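Local coordinates for protein 3-hexulose-6-phosphate isomerase (Methanocaldococcus jannaschii, PDB 1JEO) that catalyses the interconversion of 3-hexulose 6-phosphate and fructose 6-phosphate, as a member of the SIS family of sugar isomerases, at residues A[40-45]-A[68-73]; A[44-49]-A[86-91]. All coordinates share one frame; numbering follows the deposited sequence.

After the N-terminal helices, strand 43-46 is the first strand of the sheet, and it is paired on both flanks. The chain then passes through helix 49-64 and returns as strand 69-71, where interaction 1 closes the beta-alpha-beta unit at what is, within this chain, an outer strand. It next travels to strand 85-89, which docks on the other flank of 43-46 in interaction 2. Both loops start from the same strand, sharing F44 and I45; the one closed by interaction 1 ends first, at 68-73, and lies largely within the one closed at 86-91. Where they meet, the F71 ring packs on F46 and G47, with 43-46 between 69-71 and 85-89 in the strand order 2-1-3.

Interaction 1 (A[40-45]-A[68-73]); sequences AKKIFI and KSYFVG
I43 and I45 pair with the strand at 69-71 through four backbone hydrogen bonds in the alternating pattern of a parallel sheet: I43 N to K68 O (2.8 Å), Y70 N to I43 O, I45 N to Y70 O and V72 N to I45 O. A water continues the pairing, bridging K41 O and K68 N. Among the aromatic contacts, F44 and Y70 share a face of the sheet. Their rings meet obliquely, planes at 39° and centroids 5.7 Å apart, with Y70 CD1 above one face of the F44 ring, while V72 CG2 comes in at that ring's edge. On the I45 side, F71 has CG anti to its backbone N (chi1 -167°), which puts CG 3.6 Å from I45 O; the oxygen lies over one face of the ring, 3.3 Å from F71 CD1. The aliphatic parts of the lysines make further contacts: K42 CD meets Y70 CE1 (3.8 Å), and K68 CE rests on the backbone oxygen K41 O (3.5 Å). K42 NZ turns off to salt bridges with D84 and E81. Helix 49-64 packs beneath I45 and F71 and receives the S69 hydroxyl at A59 O, whereas strand 85-89 borders 43-46 on its other flank.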
# COMPACT_ATOMS: atom_id res chain seq x y z
N ALA A 40 -8.35 -12.15 2.02
CA ALA A 40 -9.02 -11.68 0.80
C ALA A 40 -8.95 -12.69 -0.34
O ALA A 40 -8.00 -13.48 -0.43
CB ALA A 40 -8.43 -10.36 0.35
N LYS A 41 -9.98 -12.67 -1.20
CA LYS A 41 -10.05 -13.54 -2.37
C LYS A 41 -9.15 -12.91 -3.43
O LYS A 41 -8.22 -13.55 -3.92
CB LYS A 41 -11.51 -13.65 -2.86
CG LYS A 41 -11.79 -14.77 -3.86
CD LYS A 41 -11.77 -16.15 -3.21
CE LYS A 41 -12.03 -17.25 -4.23
NZ LYS A 41 -12.00 -18.61 -3.62
N LYS A 42 -9.42 -11.64 -3.76
CA LYS A 42 -8.63 -10.87 -4.73
C LYS A 42 -8.24 -9.55 -4.07
O LYS A 42 -8.98 -9.01 -3.25
CB LYS A 42 -9.39 -10.61 -6.04
CG LYS A 42 -10.03 -11.84 -6.71
CD LYS A 42 -10.52 -11.60 -8.14
CE LYS A 42 -11.62 -10.54 -8.27
NZ LYS A 42 -12.91 -10.88 -7.61
N ILE A 43 -7.04 -9.05 -4.39
CA ILE A 43 -6.53 -7.79 -3.83
C ILE A 43 -6.37 -6.74 -4.93
O ILE A 43 -5.73 -6.99 -5.95
CB ILE A 43 -5.18 -8.01 -3.09
CG1 ILE A 43 -5.33 -9.09 -2.01
CG2 ILE A 43 -4.72 -6.71 -2.40
CD1 ILE A 43 -4.09 -9.84 -1.70
N PHE A 44 -6.97 -5.57 -4.71
CA PHE A 44 -6.93 -4.46 -5.66
C PHE A 44 -6.16 -3.27 -5.12
O PHE A 44 -6.38 -2.84 -4.00
CB PHE A 44 -8.35 -4.01 -6.03
CG PHE A 44 -9.13 -5.02 -6.82
CD1 PHE A 44 -9.70 -6.15 -6.20
CD2 PHE A 44 -9.33 -4.84 -8.20
CE1 PHE A 44 -10.46 -7.08 -6.94
CE2 PHE A 44 -10.09 -5.76 -8.96
CZ PHE A 44 -10.65 -6.89 -8.32
N ILE A 45 -5.23 -2.76 -5.93
CA ILE A 45 -4.42 -1.61 -5.54
C ILE A 45 -4.69 -0.45 -6.52
O ILE A 45 -4.85 -0.68 -7.72
CB ILE A 45 -2.88 -1.91 -5.58
CG1 ILE A 45 -2.53 -3.30 -5.03
CG2 ILE A 45 -2.09 -0.80 -4.87
CD1 ILE A 45 -2.76 -3.53 -3.57
N LYS A 68 -3.84 -13.24 -5.62
CA LYS A 68 -4.55 -12.77 -6.82
C LYS A 68 -4.59 -11.25 -6.67
O LYS A 68 -5.49 -10.68 -6.05
CB LYS A 68 -5.95 -13.39 -6.92
CG LYS A 68 -5.92 -14.90 -7.18
CD LYS A 68 -7.23 -15.43 -7.78
CE LYS A 68 -8.33 -15.60 -6.74
NZ LYS A 68 -9.61 -16.06 -7.36
N SER A 69 -3.51 -10.62 -7.15
CA SER A 69 -3.30 -9.18 -7.07
C SER A 69 -3.60 -8.47 -8.37
O SER A 69 -3.32 -8.99 -9.45
CB SER A 69 -1.86 -8.91 -6.66
OG SER A 69 -1.64 -7.55 -6.37
N TYR A 70 -4.20 -7.28 -8.27
CA TYR A 70 -4.55 -6.47 -9.44
C TYR A 70 -4.37 -4.99 -9.19
O TYR A 70 -4.43 -4.53 -8.05
CB TYR A 70 -6.02 -6.70 -9.86
CG TYR A 70 -6.36 -8.12 -10.27
CD1 TYR A 70 -7.08 -8.97 -9.40
CD2 TYR A 70 -5.91 -8.64 -11.50
CE1 TYR A 70 -7.34 -10.32 -9.75
CE2 TYR A 70 -6.17 -9.99 -11.87
CZ TYR A 70 -6.88 -10.82 -10.98
OH TYR A 70 -7.13 -12.13 -11.32
N PHE A 71 -4.06 -4.26 -10.26
CA PHE A 71 -3.95 -2.81 -10.17
C PHE A 71 -5.14 -2.28 -10.98
O PHE A 71 -5.32 -2.66 -12.14
CB PHE A 71 -2.63 -2.27 -10.73
CG PHE A 71 -2.37 -0.83 -10.38
CD1 PHE A 71 -1.84 -0.49 -9.12
CD2 PHE A 71 -2.73 0.21 -11.26
CE1 PHE A 71 -1.67 0.86 -8.74
CE2 PHE A 71 -2.57 1.57 -10.90
CZ PHE A 71 -2.03 1.90 -9.63
N VAL A 72 -5.93 -1.40 -10.36
CA VAL A 72 -7.12 -0.81 -10.99
C VAL A 72 -6.71 0.10 -12.15
O VAL A 72 -5.82 0.94 -12.01
CB VAL A 72 -7.97 -0.02 -9.95
CG1 VAL A 72 -9.25 0.54 -10.57
CG2 VAL A 72 -8.31 -0.91 -8.75
N GLY A 73 -7.33 -0.11 -13.31
CA GLY A 73 -7.01 0.70 -14.48
C GLY A 73 -6.32 -0.10 -15.57
O GLY A 73 -6.33 0.32 -16.73
O HOH W 1 -5.43 -13.52 -3.24

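Interaction 2 (A[44-49]-A[86-91]); sequences FIFGVG and LILISG
On one face of the sheet the side chains of I45 and I87 run alongside each other in the same direction, I45 CD1 to I87 CD1 at 3.9 Å. I45 CG2, anti to its own backbone N, meets I89 CD1 at 4.1 Å. On the reverse face L86 CD1 reaches F44 CB at 3.8 Å, and L88 CD2 touches F46 CB at 3.9 Å while lying at the edge of the F46 ring. Three backbone bonds set this parallel register: I87 N to F44 O (2.8 Å), F46 N to I87 O and I89 N to F46 O. Beyond them a water takes over, accepting from V48 N and donating to I89 O at 2.7 Å, as the strands part. G47 CA lies 3.6 Å from I89 O, and a side chain there would press on that oxygen. Outward, F58 of helix 49-64 backs both I45 and I87, and helix 96-106 packs on F46 and L88. An alanine in place of I45 would probably leave the CD1 of I87 and of I89 without their partner methyls and open a gap beneath F58. The chemistry is thus divided: an apolar, backbone-bonded strand pair leads into a loop that offers the S90 hydroxyl and the G91 backbone N-H, of residues inferred to bind substrate; S90 OG and G91 N hydrogen-bond a citrate, probably from the crystallisation liquor, consistent with a phosphosugar pocket at the C-terminal ends of the strands.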
# COMPACT_ATOMS: atom_id res chain seq x y z
N PHE A 44 -6.97 -5.57 -4.71
CA PHE A 44 -6.93 -4.46 -5.66
C PHE A 44 -6.16 -3.27 -5.12
O PHE A 44 -6.38 -2.84 -4.00
CB PHE A 44 -8.35 -4.01 -6.03
CG PHE A 44 -9.13 -5.02 -6.82
CD1 PHE A 44 -9.70 -6.15 -6.20
CD2 PHE A 44 -9.33 -4.84 -8.20
CE1 PHE A 44 -10.46 -7.08 -6.94
CE2 PHE A 44 -10.09 -5.76 -8.96
CZ PHE A 44 -10.65 -6.89 -8.32
N ILE A 45 -5.23 -2.76 -5.93
CA ILE A 45 -4.42 -1.61 -5.54
C ILE A 45 -4.69 -0.45 -6.52
O ILE A 45 -4.85 -0.68 -7.72
CB ILE A 45 -2.88 -1.91 -5.58
CG1 ILE A 45 -2.53 -3.30 -5.03
CG2 ILE A 45 -2.09 -0.80 -4.87
CD1 ILE A 45 -2.76 -3.53 -3.57
N PHE A 46 -4.74 0.77 -5.99
CA PHE A 46 -4.93 1.97 -6.81
C PHE A 46 -4.25 3.20 -6.21
O PHE A 46 -4.14 3.35 -4.99
CB PHE A 46 -6.43 2.28 -7.06
CG PHE A 46 -6.66 3.38 -8.08
CD1 PHE A 46 -6.23 3.24 -9.42
CD2 PHE A 46 -7.28 4.59 -7.69
CE1 PHE A 46 -6.41 4.29 -10.37
CE2 PHE A 46 -7.47 5.65 -8.63
CZ PHE A 46 -7.04 5.49 -9.98
N GLY A 47 -3.85 4.08 -7.13
CA GLY A 47 -3.21 5.33 -6.80
C GLY A 47 -3.02 6.07 -8.11
O GLY A 47 -3.01 5.46 -9.18
N VAL A 48 -2.83 7.38 -8.01
CA VAL A 48 -2.64 8.25 -9.18
C VAL A 48 -1.19 8.77 -9.15
O VAL A 48 -0.60 8.89 -8.08
CB VAL A 48 -3.67 9.43 -9.16
CG1 VAL A 48 -3.38 10.46 -10.24
CG2 VAL A 48 -5.08 8.90 -9.35
N GLY A 49 -0.64 9.04 -10.34
CA GLY A 49 0.71 9.56 -10.48
C GLY A 49 1.79 8.71 -9.85
O GLY A 49 1.77 7.49 -9.99
N LEU A 86 -9.44 -3.65 -1.17
CA LEU A 86 -8.95 -2.50 -1.93
C LEU A 86 -7.97 -1.70 -1.06
O LEU A 86 -8.28 -1.36 0.09
CB LEU A 86 -10.10 -1.59 -2.40
CG LEU A 86 -9.72 -0.30 -3.13
CD1 LEU A 86 -9.12 -0.57 -4.51
CD2 LEU A 86 -10.93 0.60 -3.26
N ILE A 87 -6.79 -1.44 -1.61
CA ILE A 87 -5.76 -0.66 -0.92
C ILE A 87 -5.54 0.60 -1.76
O ILE A 87 -5.24 0.54 -2.95
CB ILE A 87 -4.44 -1.47 -0.74
CG1 ILE A 87 -4.68 -2.69 0.17
CG2 ILE A 87 -3.33 -0.58 -0.15
CD1 ILE A 87 -3.56 -3.71 0.21
N LEU A 88 -5.74 1.75 -1.12
CA LEU A 88 -5.58 3.06 -1.76
C LEU A 88 -4.36 3.78 -1.22
O LEU A 88 -4.11 3.78 -0.01
CB LEU A 88 -6.83 3.91 -1.57
CG LEU A 88 -8.12 3.36 -2.20
CD1 LEU A 88 -9.32 4.13 -1.74
CD2 LEU A 88 -8.04 3.35 -3.72
N ILE A 89 -3.55 4.31 -2.13
CA ILE A 89 -2.33 5.04 -1.78
C ILE A 89 -2.47 6.46 -2.32
O ILE A 89 -2.60 6.65 -3.53
CB ILE A 89 -1.05 4.34 -2.35
CG1 ILE A 89 -0.94 2.92 -1.78
CG2 ILE A 89 0.24 5.11 -1.96
CD1 ILE A 89 -0.11 1.98 -2.60
N SER A 90 -2.50 7.43 -1.41
CA SER A 90 -2.64 8.84 -1.77
C SER A 90 -1.96 9.76 -0.76
O SER A 90 -2.16 9.60 0.44
CB SER A 90 -4.12 9.21 -1.89
OG SER A 90 -4.28 10.58 -2.23
N GLY A 91 -1.19 10.73 -1.25
CA GLY A 91 -0.49 11.68 -0.39
C GLY A 91 -1.41 12.56 0.44
O GLY A 91 -1.41 12.47 1.66
O HOH W 2 -3.20 8.40 -5.46